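Local coordinates for protein alanine racemase (Actinobacillus succinogenes, PDB 3C3K) that is of unspecified function but has the two-lobed periplasmic binding protein-like architecture, in which ligands of related proteins usually sit between the lobes, at residues A128-D133 with D186-I191; R159-E164 with F176-S181; A170-T175 with A199-T204. All coordinates share one frame; numbering follows the deposited sequence.

Contact 1: residues A128-D133 with D186-I191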
ATOM      1  N   ALA B 128      11.900   6.785 -23.085  1.00 15.22           N
ATOM      2  CA  ALA B 128      11.776   5.341 -22.786  1.00 13.96           C
ATOM      3  C   ALA B 128      10.527   5.128 -21.937  1.00 14.76           C
ATOM      4  O   ALA B 128       9.992   6.093 -21.324  1.00 14.71           O
ATOM      5  CB  ALA B 128      13.072   4.803 -22.014  1.00 14.71           C
ATOM      6  N   LEU B 129      10.040   3.885 -21.938  1.00 12.34           N
ATOM      7  CA  LEU B 129       8.890   3.457 -21.157  1.00 12.79           C
ATOM      8  C   LEU B 129       9.298   2.316 -20.212  1.00 13.47           C
ATOM      9  O   LEU B 129      10.001   1.369 -20.609  1.00 13.10           O
ATOM     10  CB  LEU B 129       7.734   3.011 -22.087  1.00 12.06           C
ATOM     11  CG  LEU B 129       6.419   2.523 -21.453  1.00 11.67           C
ATOM     12  CD1 LEU B 129       5.593   3.790 -20.991  1.00 11.13           C
ATOM     13  CD2 LEU B 129       5.567   1.724 -22.441  1.00 13.66           C
ATOM     14  N   ILE B 130       8.935   2.443 -18.942  1.00 12.53           N
ATOM     15  CA  ILE B 130       9.035   1.300 -18.043  1.00 12.72           C
ATOM     16  C   ILE B 130       7.582   0.795 -17.925  1.00 13.58           C
ATOM     17  O   ILE B 130       6.692   1.521 -17.394  1.00 12.67           O
ATOM     18  CB  ILE B 130       9.613   1.666 -16.626  1.00 12.00           C
ATOM     19  CG1 ILE B 130      11.021   2.203 -16.759  1.00  9.29           C
ATOM     20  CG2 ILE B 130       9.640   0.385 -15.702  1.00 13.24           C
ATOM     21  CD1 ILE B 130      11.669   2.625 -15.462  1.00 14.40           C
ATOM     22  N   ASN B 131       7.320  -0.379 -18.485  1.00 13.80           N
ATOM     23  CA  ASN B 131       5.971  -0.941 -18.397  1.00 15.53           C
ATOM     24  C   ASN B 131       5.975  -2.101 -17.370  1.00 17.28           C
ATOM     25  O   ASN B 131       7.040  -2.482 -16.862  1.00 17.38           O
ATOM     26  CB  ASN B 131       5.486  -1.356 -19.801  1.00 13.85           C
ATOM     27  CG  ASN B 131       3.988  -1.403 -19.919  1.00 14.90           C
ATOM     28  OD1 ASN B 131       3.277  -1.446 -18.913  1.00 17.77           O
ATOM     29  ND2 ASN B 131       3.480  -1.492 -21.158  1.00 13.75           N
ATOM     30  N   HIS B 132       4.833  -2.677 -17.031  1.00 18.34           N
ATOM     31  CA  HIS B 132       4.901  -3.707 -15.985  1.00 20.78           C
ATOM     32  C   HIS B 132       4.297  -5.025 -16.439  1.00 23.11           C
ATOM     33  O   HIS B 132       5.058  -5.938 -16.914  1.00 27.66           O
ATOM     34  CB  HIS B 132       4.429  -3.183 -14.596  1.00 20.67           C
ATOM     35  CG  HIS B 132       4.161  -4.250 -13.571  1.00 21.16           C
ATOM     36  ND1 HIS B 132       5.065  -5.248 -13.261  1.00 18.48           N
ATOM     37  CD2 HIS B 132       3.083  -4.463 -12.762  1.00 24.00           C
ATOM     38  CE1 HIS B 132       4.556  -6.036 -12.318  1.00 19.39           C
ATOM     39  NE2 HIS B 132       3.354  -5.593 -12.004  1.00 19.89           N
ATOM     40  N   ASP B 133       2.984  -5.160 -16.361  1.00 23.17           N
ATOM     41  CA  ASP B 133       2.292  -6.464 -16.633  1.00 21.27           C
ATOM     42  C   ASP B 133       1.253  -6.255 -17.727  1.00 20.77           C
ATOM     43  O   ASP B 133       0.178  -5.696 -17.487  1.00 18.66           O
ATOM     44  CB  ASP B 133       1.604  -6.892 -15.330  1.00 22.57           C
ATOM     45  CG  ASP B 133       0.793  -8.211 -15.424  1.00 26.20           C
ATOM     46  OD1 ASP B 133       0.752  -8.964 -16.442  1.00 19.79           O
ATOM     47  OD2 ASP B 133       0.174  -8.476 -14.373  1.00 31.63           O
ATOM     48  N   ASP B 186      16.793  10.367 -22.781  1.00 17.40           N
ATOM     49  CA  ASP B 186      16.763  11.634 -22.108  1.00 16.37           C
ATOM     50  C   ASP B 186      15.442  11.785 -21.338  1.00 15.83           C
ATOM     51  O   ASP B 186      15.165  12.860 -20.794  1.00 15.78           O
ATOM     52  CB  ASP B 186      16.999  12.823 -23.097  1.00 17.26           C
ATOM     53  CG  ASP B 186      15.972  12.881 -24.242  1.00 19.33           C
ATOM     54  OD1 ASP B 186      14.966  12.140 -24.178  1.00 21.42           O
ATOM     55  OD2 ASP B 186      16.184  13.644 -25.239  1.00 21.07           O
ATOM     56  N   ALA B 187      14.605  10.746 -21.305  1.00 14.64           N
ATOM     57  CA  ALA B 187      13.368  10.808 -20.529  1.00 13.72           C
ATOM     58  C   ALA B 187      12.764   9.462 -20.327  1.00 14.80           C
ATOM     59  O   ALA B 187      12.922   8.560 -21.201  1.00 15.81           O
ATOM     60  CB  ALA B 187      12.353  11.745 -21.152  1.00 14.18           C
ATOM     61  N   ILE B 188      12.189   9.278 -19.134  1.00 13.38           N
ATOM     62  CA  ILE B 188      11.652   7.985 -18.719  1.00 14.23           C
ATOM     63  C   ILE B 188      10.237   8.204 -18.235  1.00 14.70           C
ATOM     64  O   ILE B 188       9.977   9.019 -17.313  1.00 13.71           O
ATOM     65  CB  ILE B 188      12.517   7.251 -17.636  1.00 15.41           C
ATOM     66  CG1 ILE B 188      13.869   6.774 -18.221  1.00 15.72           C
ATOM     67  CG2 ILE B 188      11.823   5.984 -17.220  1.00 15.94           C
ATOM     68  CD1 ILE B 188      14.839   6.214 -17.202  1.00 13.02           C
ATOM     69  N   PHE B 189       9.319   7.507 -18.902  1.00 13.77           N
ATOM     70  CA  PHE B 189       7.926   7.531 -18.568  1.00 14.42           C
ATOM     71  C   PHE B 189       7.583   6.150 -17.968  1.00 15.38           C
ATOM     72  O   PHE B 189       7.702   5.152 -18.668  1.00 14.68           O
ATOM     73  CB  PHE B 189       7.124   7.742 -19.862  1.00 14.18           C
ATOM     74  CG  PHE B 189       5.615   7.667 -19.696  1.00 14.64           C
ATOM     75  CD1 PHE B 189       5.006   8.009 -18.470  1.00 12.90           C
ATOM     76  CD2 PHE B 189       4.797   7.345 -20.801  1.00 11.51           C
ATOM     77  CE1 PHE B 189       3.649   7.939 -18.339  1.00 11.48           C
ATOM     78  CE2 PHE B 189       3.411   7.287 -20.679  1.00 16.59           C
ATOM     79  CZ  PHE B 189       2.832   7.598 -19.451  1.00 13.15           C
ATOM     80  N   ALA B 190       7.228   6.117 -16.669  1.00 15.74           N
ATOM     81  CA  ALA B 190       6.777   4.874 -16.032  1.00 15.60           C
ATOM     82  C   ALA B 190       5.289   4.838 -15.800  1.00 16.12           C
ATOM     83  O   ALA B 190       4.652   5.864 -15.478  1.00 17.87           O
ATOM     84  CB  ALA B 190       7.544   4.599 -14.754  1.00 15.75           C
ATOM     85  N   ILE B 191       4.768   3.630 -15.939  1.00 15.80           N
ATOM     86  CA  ILE B 191       3.355   3.230 -15.853  1.00 15.54           C
ATOM     87  C   ILE B 191       2.794   3.226 -14.400  1.00 14.70           C
ATOM     88  O   ILE B 191       1.594   2.988 -14.180  1.00 13.84           O
ATOM     89  CB  ILE B 191       3.296   1.849 -16.538  1.00 17.17           C
ATOM     90  CG1 ILE B 191       2.774   1.950 -17.956  1.00 17.60           C
ATOM     91  CG2 ILE B 191       2.895   0.665 -15.678  1.00 14.45           C
ATOM     92  CD1 ILE B 191       3.255   3.117 -18.619  1.00 22.05           C
TER
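The ring of Phe189 is met obliquely by a methyl of Leu129, whose CD1 lies 3.6 Å from Phe189 CD2, while Phe219 of a loop also touches the Phe189 side chain. On the imidazole of His132, one face carries CB of the next residue, Asp133, 3.8 Å above the plane and shifted toward the rim; ring atom ND1 is hydrogen-bonded to Ala163 O. Paired in register, Leu129 and Phe189 lie on the same surface of the sheet; both hold CG anti to the backbone N, which brings Leu129 CD1 to the ring. Leu129 CD1 also meets Ile191 CD1 at 3.4 Å, tighter than usual for two methyls, and chi1 of Ile191, -101°, is away from a staggered value. Strands 128-131 and 187-190 are parallel neighbours at the centre of a four-stranded Rossmann-like sheet, laced by a ladder in which Ala128 N bonds to Ala187 O (2.8 Å), Phe189 N to Ala128 O (2.9 Å), Ile130 N to Phe189 O (3.0 Å) and Ile191 N to Ile130 O (3.2 Å). The last donor approaches nearly along the C=O axis; the other three sit above their carbonyl planes. On the other surface Ile130 crosses Ile188 obliquely, CD1 3.8 Å from Ile188 CG2, beneath helix 168-179. Ala190 turns its methyl to the same side, where helix 193-205 covers it, whereas Leu129 packs against Glu143 and Tyr146 of helix 137-152.

Contact 2: residues R159-E164 with F176-S181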
ATOM      1  N   ARG B 159      12.112   2.777 -26.673  1.00 19.25           N
ATOM      2  CA  ARG B 159      12.406   1.671 -25.825  1.00 19.30           C
ATOM      3  C   ARG B 159      11.636   1.365 -24.601  1.00 19.22           C
ATOM      4  O   ARG B 159      11.275   2.255 -23.829  1.00 18.31           O
ATOM      5  CB  ARG B 159      13.811   1.144 -25.910  1.00 22.80           C
ATOM      6  CG  ARG B 159      14.901   1.464 -24.952  1.00 22.52           C
ATOM      7  CD  ARG B 159      16.059   0.517 -25.471  1.00 26.19           C
ATOM      8  NE  ARG B 159      17.217   1.278 -25.993  1.00 30.12           N
ATOM      9  CZ  ARG B 159      17.365   1.713 -27.256  1.00 35.08           C
ATOM     10  NH1 ARG B 159      18.449   2.416 -27.586  1.00 35.29           N
ATOM     11  NH2 ARG B 159      16.436   1.485 -28.186  1.00 34.21           N
ATOM     12  N   ILE B 160      11.435   0.077 -24.391  1.00 17.26           N
ATOM     13  CA  ILE B 160      10.546  -0.359 -23.333  1.00 16.54           C
ATOM     14  C   ILE B 160      11.264  -1.357 -22.471  1.00 17.58           C
ATOM     15  O   ILE B 160      11.905  -2.319 -22.987  1.00 16.67           O
ATOM     16  CB  ILE B 160       9.307  -1.028 -23.938  1.00 16.33           C
ATOM     17  CG1 ILE B 160       8.617  -0.051 -24.856  1.00 15.41           C
ATOM     18  CG2 ILE B 160       8.355  -1.558 -22.833  1.00 12.92           C
ATOM     19  CD1 ILE B 160       7.592  -0.660 -25.840  1.00 16.95           C
ATOM     20  N   SER B 161      11.162  -1.160 -21.164  1.00 15.14           N
ATOM     21  CA  SER B 161      11.758  -2.128 -20.293  1.00 16.81           C
ATOM     22  C   SER B 161      10.659  -2.576 -19.329  1.00 16.94           C
ATOM     23  O   SER B 161       9.853  -1.753 -18.915  1.00 17.97           O
ATOM     24  CB  SER B 161      12.896  -1.417 -19.559  1.00 16.88           C
ATOM     25  OG  SER B 161      13.397  -2.208 -18.523  1.00 19.93           O
ATOM     26  N   TYR B 162      10.591  -3.858 -18.987  1.00 16.73           N
ATOM     27  CA  TYR B 162       9.422  -4.347 -18.263  1.00 18.41           C
ATOM     28  C   TYR B 162       9.791  -4.620 -16.842  1.00 19.14           C
ATOM     29  O   TYR B 162      10.759  -5.349 -16.548  1.00 18.27           O
ATOM     30  CB  TYR B 162       8.774  -5.593 -18.917  1.00 19.15           C
ATOM     31  CG  TYR B 162       8.169  -5.293 -20.270  1.00 19.80           C
ATOM     32  CD1 TYR B 162       6.869  -4.835 -20.363  1.00 17.13           C
ATOM     33  CD2 TYR B 162       8.902  -5.459 -21.465  1.00 20.80           C
ATOM     34  CE1 TYR B 162       6.304  -4.528 -21.568  1.00 19.99           C
ATOM     35  CE2 TYR B 162       8.314  -5.169 -22.730  1.00 18.30           C
ATOM     36  CZ  TYR B 162       7.003  -4.693 -22.749  1.00 21.00           C
ATOM     37  OH  TYR B 162       6.335  -4.323 -23.908  1.00 20.82           O
ATOM     38  N   ALA B 163       9.063  -3.992 -15.928  1.00 17.73           N
ATOM     39  CA  ALA B 163       9.363  -4.274 -14.535  1.00 18.63           C
ATOM     40  C   ALA B 163       8.715  -5.589 -14.162  1.00 18.29           C
ATOM     41  O   ALA B 163       7.568  -5.787 -14.450  1.00 19.97           O
ATOM     42  CB  ALA B 163       8.865  -3.124 -13.627  1.00 16.99           C
ATOM     43  N   GLU B 164       9.402  -6.487 -13.474  1.00 19.98           N
ATOM     44  CA  GLU B 164       8.709  -7.745 -13.114  1.00 21.18           C
ATOM     45  C   GLU B 164       7.714  -7.564 -11.981  1.00 20.39           C
ATOM     46  O   GLU B 164       6.580  -8.074 -12.018  1.00 20.71           O
ATOM     47  CB  GLU B 164       9.668  -8.879 -12.768  1.00 21.80           C
ATOM     48  CG  GLU B 164       8.906 -10.027 -12.116  1.00 28.05           C
ATOM     49  CD  GLU B 164       9.549 -11.389 -12.304  1.00 36.83           C
ATOM     50  OE1 GLU B 164      10.726 -11.560 -11.910  1.00 42.04           O
ATOM     51  OE2 GLU B 164       8.858 -12.301 -12.811  1.00 38.81           O
ATOM     52  N   PHE B 176      18.315   0.794 -14.887  1.00 13.57           N
ATOM     53  CA  PHE B 176      19.684   0.389 -15.183  1.00 15.45           C
ATOM     54  C   PHE B 176      19.725  -0.284 -16.558  1.00 14.61           C
ATOM     55  O   PHE B 176      20.551   0.040 -17.376  1.00 16.77           O
ATOM     56  CB  PHE B 176      20.271  -0.489 -14.058  1.00 13.66           C
ATOM     57  CG  PHE B 176      20.649   0.313 -12.810  1.00 18.05           C
ATOM     58  CD1 PHE B 176      21.491   1.390 -12.892  1.00 17.42           C
ATOM     59  CD2 PHE B 176      20.102   0.008 -11.556  1.00 14.96           C
ATOM     60  CE1 PHE B 176      21.804   2.114 -11.765  1.00 16.56           C
ATOM     61  CE2 PHE B 176      20.451   0.720 -10.431  1.00 14.71           C
ATOM     62  CZ  PHE B 176      21.262   1.749 -10.522  1.00 17.35           C
ATOM     63  N   SER B 177      18.751  -1.104 -16.860  1.00 16.18           N
ATOM     64  CA  SER B 177      18.690  -1.781 -18.154  1.00 17.23           C
ATOM     65  C   SER B 177      18.610  -0.793 -19.319  1.00 18.20           C
ATOM     66  O   SER B 177      19.243  -1.032 -20.347  1.00 19.24           O
ATOM     67  CB  SER B 177      17.478  -2.700 -18.162  1.00 18.60           C
ATOM     68  OG  SER B 177      17.368  -3.377 -19.416  1.00 19.02           O
ATOM     69  N   LEU B 178      17.886   0.334 -19.163  1.00 16.70           N
ATOM     70  CA  LEU B 178      17.744   1.349 -20.250  1.00 16.69           C
ATOM     71  C   LEU B 178      18.974   2.216 -20.402  1.00 17.70           C
ATOM     72  O   LEU B 178      19.267   2.732 -21.488  1.00 16.36           O
ATOM     73  CB  LEU B 178      16.550   2.286 -19.995  1.00 15.13           C
ATOM     74  CG  LEU B 178      15.130   1.686 -19.945  1.00 16.80           C
ATOM     75  CD1 LEU B 178      14.215   2.680 -19.265  1.00 16.20           C
ATOM     76  CD2 LEU B 178      14.609   1.330 -21.322  1.00 17.72           C
ATOM     77  N   LEU B 179      19.700   2.378 -19.305  1.00 18.28           N
ATOM     78  CA  LEU B 179      20.927   3.130 -19.326  1.00 19.74           C
ATOM     79  C   LEU B 179      22.027   2.311 -19.963  1.00 21.74           C
ATOM     80  O   LEU B 179      22.995   2.885 -20.429  1.00 20.70           O
ATOM     81  CB  LEU B 179      21.349   3.544 -17.928  1.00 18.81           C
ATOM     82  CG  LEU B 179      20.336   4.540 -17.310  1.00 19.00           C
ATOM     83  CD1 LEU B 179      20.693   4.900 -15.865  1.00 15.32           C
ATOM     84  CD2 LEU B 179      20.279   5.788 -18.159  1.00 16.26           C
ATOM     85  N   LYS B 180      21.888   0.982 -19.966  1.00 23.60           N
ATOM     86  CA  LYS B 180      22.947   0.124 -20.523  1.00 26.35           C
ATOM     87  C   LYS B 180      22.710  -0.044 -22.005  1.00 27.21           C
ATOM     88  O   LYS B 180      22.170  -1.061 -22.449  1.00 28.38           O
ATOM     89  CB  LYS B 180      22.943  -1.253 -19.854  1.00 26.52           C
ATOM     90  CG  LYS B 180      24.010  -1.443 -18.808  1.00 28.65           C
ATOM     91  CD  LYS B 180      24.053  -2.953 -18.395  1.00 28.67           C
ATOM     92  CE  LYS B 180      25.397  -3.309 -17.631  1.00 31.11           C
ATOM     93  NZ  LYS B 180      25.530  -4.764 -17.261  1.00 22.22           N
ATOM     94  N   SER B 181      23.050   0.964 -22.784  1.00 27.96           N
ATOM     95  CA  SER B 181      22.760   0.890 -24.214  1.00 28.44           C
ATOM     96  C   SER B 181      23.514   1.948 -24.908  1.00 28.08           C
ATOM     97  O   SER B 181      23.919   2.912 -24.264  1.00 26.98           O
ATOM     98  CB  SER B 181      21.279   1.062 -24.516  1.00 28.76           C
ATOM     99  OG  SER B 181      21.136   1.602 -25.799  1.00 33.08           O
TER
HETATM  100  O   HOH W   1      18.294   3.328 -24.021  1.00 15.60           O
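Arg159 leaves the strand with an unusual chi1 of 99°, continues straight through chi2 and bends at chi3 (115°), which carries its guanidinium past the end of helix 168-179. Leu178, CG anti to its carbonyl carbon (chi1 -62°), runs antiparallel alongside the arginine chain. The touching atom on the helix side is Leu178 CD2, which rests 3.6 Å from Arg159 CG and 3.7 Å from Ser161 CB. This single methyl thus spans two residues on the same side of the strand, with Ser161 CB also against Leu178 CG. Ser161 OG, anti to its backbone N, lies 4.1 Å from Ser177 CB and makes a weak hydrogen bond to Ala174 O one turn earlier in the helix. A water bridges the arginine and the helix backbone: it donates to Leu178 O at 2.8 Å and accepts a weak bond from Arg159 NE at 3.0 Å. Arg159 NH1 also comes within 3.3 Å of Ser181 OG, a hydroxyl hydrogen-bonded to Val183 O. The helix is the connection of a beta-alpha-beta crossover from edge strand 159-162 to strand 187-190. Leu178 CD2 gives the contact its apolar part, against the aliphatic carbons of two polar residues of the edge strand, while the arginine, linked weakly through water to Leu178 O near the carbonyl end of the helix, lies where that end could help stabilise its positive charge.

Contact 3: residues A170-T175 with A199-T204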
ATOM      1  N   ALA B 170      12.157  -2.804  -8.761  1.00 16.63           N
ATOM      2  CA  ALA B 170      11.876  -3.144 -10.134  1.00 14.98           C
ATOM      3  C   ALA B 170      12.061  -1.942 -11.031  1.00 13.76           C
ATOM      4  O   ALA B 170      12.533  -2.073 -12.138  1.00 12.95           O
ATOM      5  CB  ALA B 170      10.507  -3.673 -10.273  1.00 15.80           C
ATOM      6  N   GLY B 171      11.675  -0.765 -10.559  1.00 13.22           N
ATOM      7  CA  GLY B 171      11.850   0.464 -11.331  1.00 13.38           C
ATOM      8  C   GLY B 171      13.337   0.779 -11.603  1.00 13.55           C
ATOM      9  O   GLY B 171      13.725   1.288 -12.666  1.00 13.56           O
ATOM     10  N   LYS B 172      14.137   0.525 -10.583  1.00 12.54           N
ATOM     11  CA  LYS B 172      15.520   0.870 -10.520  1.00 14.95           C
ATOM     12  C   LYS B 172      16.230  -0.068 -11.503  1.00 14.24           C
ATOM     13  O   LYS B 172      17.019   0.389 -12.334  1.00 16.03           O
ATOM     14  CB  LYS B 172      15.984   0.618  -9.055  1.00 14.16           C
ATOM     15  CG  LYS B 172      17.266   1.200  -8.695  1.00 20.43           C
ATOM     16  CD  LYS B 172      17.545   1.217  -7.175  1.00 17.48           C
ATOM     17  CE  LYS B 172      19.021   1.571  -7.025  1.00 27.23           C
ATOM     18  NZ  LYS B 172      19.355   1.722  -5.600  1.00 23.34           N
ATOM     19  N   LEU B 173      15.899  -1.355 -11.437  1.00 14.88           N
ATOM     20  CA  LEU B 173      16.403  -2.360 -12.385  1.00 14.57           C
ATOM     21  C   LEU B 173      16.014  -2.119 -13.880  1.00 16.87           C
ATOM     22  O   LEU B 173      16.871  -2.218 -14.800  1.00 16.81           O
ATOM     23  CB  LEU B 173      15.890  -3.712 -11.953  1.00 15.15           C
ATOM     24  CG  LEU B 173      16.366  -4.097 -10.568  1.00 16.05           C
ATOM     25  CD1 LEU B 173      15.700  -5.437 -10.117  1.00 18.75           C
ATOM     26  CD2 LEU B 173      17.874  -4.253 -10.609  1.00 20.82           C
ATOM     27  N   ALA B 174      14.734  -1.844 -14.135  1.00 15.33           N
ATOM     28  CA  ALA B 174      14.303  -1.363 -15.419  1.00 15.00           C
ATOM     29  C   ALA B 174      15.187  -0.162 -15.888  1.00 14.65           C
ATOM     30  O   ALA B 174      15.617  -0.093 -17.018  1.00 15.62           O
ATOM     31  CB  ALA B 174      12.812  -0.931 -15.354  1.00 13.98           C
ATOM     32  N   THR B 175      15.442   0.793 -15.018  1.00 14.27           N
ATOM     33  CA  THR B 175      16.218   1.931 -15.385  1.00 12.95           C
ATOM     34  C   THR B 175      17.674   1.587 -15.712  1.00 13.50           C
ATOM     35  O   THR B 175      18.204   2.055 -16.705  1.00 13.39           O
ATOM     36  CB  THR B 175      16.105   3.025 -14.316  1.00 13.70           C
ATOM     37  OG1 THR B 175      14.705   3.361 -14.167  1.00 14.11           O
ATOM     38  CG2 THR B 175      16.946   4.210 -14.689  1.00 13.41           C
ATOM     39  N   ALA B 199      13.074   4.680 -10.699  1.00 13.92           N
ATOM     40  CA  ALA B 199      13.838   5.274 -11.786  1.00 14.35           C
ATOM     41  C   ALA B 199      14.662   6.486 -11.292  1.00 14.47           C
ATOM     42  O   ALA B 199      15.848   6.582 -11.583  1.00 14.90           O
ATOM     43  CB  ALA B 199      12.943   5.593 -12.960  1.00 12.56           C
ATOM     44  N   ILE B 200      14.044   7.366 -10.509  1.00 15.47           N
ATOM     45  CA  ILE B 200      14.692   8.522  -9.910  1.00 16.38           C
ATOM     46  C   ILE B 200      15.887   8.084  -9.035  1.00 16.94           C
ATOM     47  O   ILE B 200      17.002   8.620  -9.142  1.00 17.38           O
ATOM     48  CB  ILE B 200      13.676   9.324  -9.037  1.00 17.39           C
ATOM     49  CG1 ILE B 200      12.630   9.997  -9.937  1.00 15.82           C
ATOM     50  CG2 ILE B 200      14.425  10.323  -8.131  1.00 18.07           C
ATOM     51  CD1 ILE B 200      11.627  11.015  -9.234  1.00 18.76           C
ATOM     52  N   GLN B 201      15.688   7.065  -8.216  1.00 15.04           N
ATOM     53  CA  GLN B 201      16.820   6.503  -7.481  1.00 16.71           C
ATOM     54  C   GLN B 201      17.986   5.992  -8.342  1.00 16.03           C
ATOM     55  O   GLN B 201      19.150   6.316  -8.087  1.00 16.51           O
ATOM     56  CB  GLN B 201      16.371   5.388  -6.567  1.00 17.47           C
ATOM     57  CG  GLN B 201      17.537   4.990  -5.676  1.00 22.36           C
ATOM     58  CD  GLN B 201      17.172   4.183  -4.478  1.00 23.50           C
ATOM     59  OE1 GLN B 201      17.622   3.040  -4.327  1.00 21.88           O
ATOM     60  NE2 GLN B 201      16.441   4.803  -3.556  1.00 25.67           N
ATOM     61  N   ALA B 202      17.722   5.190  -9.363  1.00 16.19           N
ATOM     62  CA  ALA B 202      18.829   4.720 -10.232  1.00 15.61           C
ATOM     63  C   ALA B 202      19.499   5.864 -10.989  1.00 16.04           C
ATOM     64  O   ALA B 202      20.734   5.908 -11.199  1.00 17.45           O
ATOM     65  CB  ALA B 202      18.280   3.728 -11.248  1.00 16.53           C
ATOM     66  N   LEU B 203      18.704   6.795 -11.429  1.00 15.36           N
ATOM     67  CA  LEU B 203      19.216   7.942 -12.177  1.00 15.52           C
ATOM     68  C   LEU B 203      20.225   8.766 -11.315  1.00 16.18           C
ATOM     69  O   LEU B 203      21.346   9.102 -11.751  1.00 15.54           O
ATOM     70  CB  LEU B 203      18.040   8.809 -12.634  1.00 14.40           C
ATOM     71  CG  LEU B 203      17.298   8.280 -13.896  1.00 13.73           C
ATOM     72  CD1 LEU B 203      16.172   9.183 -14.186  1.00 12.34           C
ATOM     73  CD2 LEU B 203      18.210   8.202 -15.147  1.00 10.45           C
ATOM     74  N   THR B 204      19.802   9.077 -10.090  1.00 18.27           N
ATOM     75  CA  THR B 204      20.612   9.769  -9.083  1.00 19.50           C
ATOM     76  C   THR B 204      21.887   9.023  -8.716  1.00 20.15           C
ATOM     77  O   THR B 204      22.973   9.634  -8.579  1.00 19.28           O
ATOM     78  CB  THR B 204      19.801   9.996  -7.819  1.00 20.09           C
ATOM     79  OG1 THR B 204      18.621  10.716  -8.178  1.00 21.54           O
ATOM     80  CG2 THR B 204      20.587  10.769  -6.810  1.00 21.63           C
TER
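Helices 170-175 and 199-204 cross at -49° with their axes only 7.6 Å apart, and the backbones come closest where Lys172 CA lies 4.9 Å from Ala199 CA. Such closeness rests on small residues, with Gly171 beside Ala199 and the methyl of Ala202 directed at the first helix. Thr175 fits between the two alanines: its CG2, anti to the backbone N, packs 3.7 Å from Ala202 CB, while OG1 lies a tight 3.1 Å from Ala199 CB. That hydroxyl donates to Gly171 O at 2.7 Å, so this carbonyl is gripped twice, by Thr175 OG1 and Thr175 N. Alongside, Lys172 stretches fully extended, its CG 3.7 Å from Ala202 CB, and crosses Gln201 obliquely. Lys172 NZ reaches Gln201 OE1 at a short 2.5 Å, in the carbonyl plane and on a lone pair (C=O...N 132°). The ammonium also forms a salt bridge with Glu205, and Gln201 NE2 bonds to Gln226 O of the second subunit. Small-residue packing of this kind joins two adjacent helices covering one surface of the parallel sheet in a Rossmann-like lobe of the periplasmic binding protein fold.

In the fold
All three contacts belong to one lobe, where helices 168-179 and 193-205 pack on one surface of the parallel sheet. Contact 1 lies about 8 Å from contact 2 and 10 Å from contact 3, centre to centre; contacts 2 and 3 are 9 Å apart and share helix 168-179. Strand 127-131 is common ground: Leu129 N to Arg159 O (2.8 Å) and Asn131 O to Ala163 N (2.7 Å) link contact 1 to the edge strand of contact 2. Ile130 ties contact 1 to contact 3, its CD1 3.4 Å from Thr175 OG1. Phe176 CZ, 3.7 Å from Ala202 CB, joins contacts 2 and 3. Through Gln201, contact 3 alone extends to the second subunit.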